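Local atomic coordinates of uncharacterized protein lp_2664 (PDB entry 2PJQ), a protein that is of unknown function but belongs to the HD-domain family, whose members are commonly metal-dependent phosphohydrolases. Residues Leu142-Ser145 against Gly149-Ile152. Numbering follows the deposited sequence.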
loop_
_atom_site.group_PDB
_atom_site.type_symbol
_atom_site.label_atom_id
_atom_site.label_comp_id
_atom_site.label_asym_id
_atom_site.label_seq_id
_atom_site.Cartn_x
_atom_site.Cartn_y
_atom_site.Cartn_z
ATOM N N LEU B 142 -0.862 -3.460 -1.927
ATOM C CA LEU B 142 -0.954 -2.930 -0.578
ATOM C C LEU B 142 -1.827 -1.685 -0.443
ATOM O O LEU B 142 -2.414 -1.435 0.614
ATOM C CB LEU B 142 0.451 -2.654 -0.011
ATOM C CG LEU B 142 1.054 -3.957 0.512
ATOM C CD1 LEU B 142 1.763 -4.711 -0.621
ATOM C CD2 LEU B 142 1.982 -3.637 1.642
ATOM N N TYR B 143 -1.905 -0.896 -1.506
ATOM C CA TYR B 143 -2.713 0.317 -1.473
ATOM C C TYR B 143 -4.171 -0.064 -1.274
ATOM O O TYR B 143 -4.969 0.712 -0.751
ATOM C CB TYR B 143 -2.526 1.085 -2.767
ATOM C CG TYR B 143 -3.365 2.314 -2.869
ATOM C CD1 TYR B 143 -4.699 2.242 -3.280
ATOM C CD2 TYR B 143 -2.828 3.566 -2.580
ATOM C CE1 TYR B 143 -5.479 3.398 -3.411
ATOM C CE2 TYR B 143 -3.597 4.725 -2.708
ATOM C CZ TYR B 143 -4.914 4.632 -3.125
ATOM O OH TYR B 143 -5.649 5.776 -3.286
ATOM N N TYR B 144 -4.512 -1.274 -1.696
ATOM C CA TYR B 144 -5.861 -1.787 -1.547
ATOM C C TYR B 144 -6.087 -2.232 -0.099
ATOM O O TYR B 144 -7.161 -2.017 0.477
ATOM C CB TYR B 144 -6.065 -2.968 -2.482
ATOM C CG TYR B 144 -7.414 -3.626 -2.323
ATOM C CD1 TYR B 144 -8.576 -2.994 -2.753
ATOM C CD2 TYR B 144 -7.529 -4.869 -1.715
ATOM C CE1 TYR B 144 -9.806 -3.590 -2.574
ATOM C CE2 TYR B 144 -8.742 -5.463 -1.535
ATOM C CZ TYR B 144 -9.876 -4.832 -1.960
ATOM O OH TYR B 144 -11.090 -5.441 -1.765
ATOM N N SER B 145 -5.065 -2.855 0.479
ATOM C CA SER B 145 -5.120 -3.335 1.852
ATOM C C SER B 145 -5.289 -2.166 2.802
ATOM O O SER B 145 -5.944 -2.300 3.841
ATOM C CB SER B 145 -3.843 -4.079 2.209
ATOM O OG SER B 145 -3.521 -5.004 1.199
ATOM N N GLY B 149 -8.441 -2.111 5.004
ATOM C CA GLY B 149 -8.147 -2.384 6.399
ATOM C C GLY B 149 -7.597 -3.783 6.637
ATOM O O GLY B 149 -7.448 -4.221 7.774
ATOM N N GLU B 150 -7.288 -4.478 5.552
ATOM C CA GLU B 150 -6.748 -5.830 5.585
ATOM C C GLU B 150 -5.452 -5.880 6.384
ATOM O O GLU B 150 -4.860 -4.854 6.682
ATOM C CB GLU B 150 -6.471 -6.259 4.154
ATOM C CG GLU B 150 -6.673 -7.710 3.820
ATOM C CD GLU B 150 -6.367 -7.962 2.359
ATOM O OE1 GLU B 150 -5.171 -7.902 1.997
ATOM O OE2 GLU B 150 -7.317 -8.194 1.574
ATOM N N LYS B 151 -5.009 -7.084 6.713
ATOM C CA LYS B 151 -3.769 -7.271 7.460
ATOM C C LYS B 151 -2.587 -7.437 6.482
ATOM O O LYS B 151 -2.706 -8.106 5.449
ATOM C CB LYS B 151 -3.912 -8.503 8.344
ATOM C CG LYS B 151 -2.857 -8.655 9.422
ATOM C CD LYS B 151 -3.134 -9.905 10.243
ATOM C CE LYS B 151 -4.516 -9.849 10.887
ATOM N NZ LYS B 151 -4.895 -11.160 11.482
ATOM N N ILE B 152 -1.439 -6.852 6.803
ATOM C CA ILE B 152 -0.305 -6.944 5.895
ATOM C C ILE B 152 0.402 -8.286 5.897
ATOM O O ILE B 152 0.813 -8.769 4.847
ATOM C CB ILE B 152 0.765 -5.858 6.184
ATOM C CG1 ILE B 152 0.110 -4.484 6.292
ATOM C CG2 ILE B 152 1.789 -5.819 5.046
ATOM C CD1 ILE B 152 1.050 -3.389 6.753
#
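The backbone carbonyl oxygen of Ser-145 receives two amides of the chain that turns back past it. Gly-149 N donates to Ser-145 O at 2.8 Å, with an N-H...O angle of 136° and the donor tilted from the carbonyl plane. Glu-150 N reaches Ser-145 O at 3.1 Å, but its angle of 121° marks a weak second bond. Gly-149, with positive phi, breaks from the helix just after residue 148; this is a glycine C' helix ending, the glycine in left-handed conformation, and the weak Glu-150 bond corresponds to the 6→1 bond of a Schellman motif. Beside this ending, Ser-145 CB lies 3.9 Å from Glu-150 CB. With chi1 at -48°, Ser-145 OG lies beside the backbone N, within reach of both Ala-141 O, a weak bond, and Glu-150 OE1; at 3.4 Å the bond from OG to OE1 is weak and unsettled. The other carboxylate oxygen, Glu-150 OE2, lies obliquely to the Tyr-144 ring, 4.4 Å from Tyr-144 CE2. Further along, the side chains of Leu-142 and Ile-152 cross at about a right angle, Leu-142 CD2 to Ile-152 CG2 at 4.0 Å; Phe-209 touches Leu-142 and Phe-213 touches Ile-152, both from helix 204-219. Glu-150 O accepts a hydrogen bond from Tyr-143 OH of the second subunit, placing the turn at the dimer interface. The polar linkage thus rests mainly on one sound amide bond, the second amide and the serine-carboxylate contact being weak.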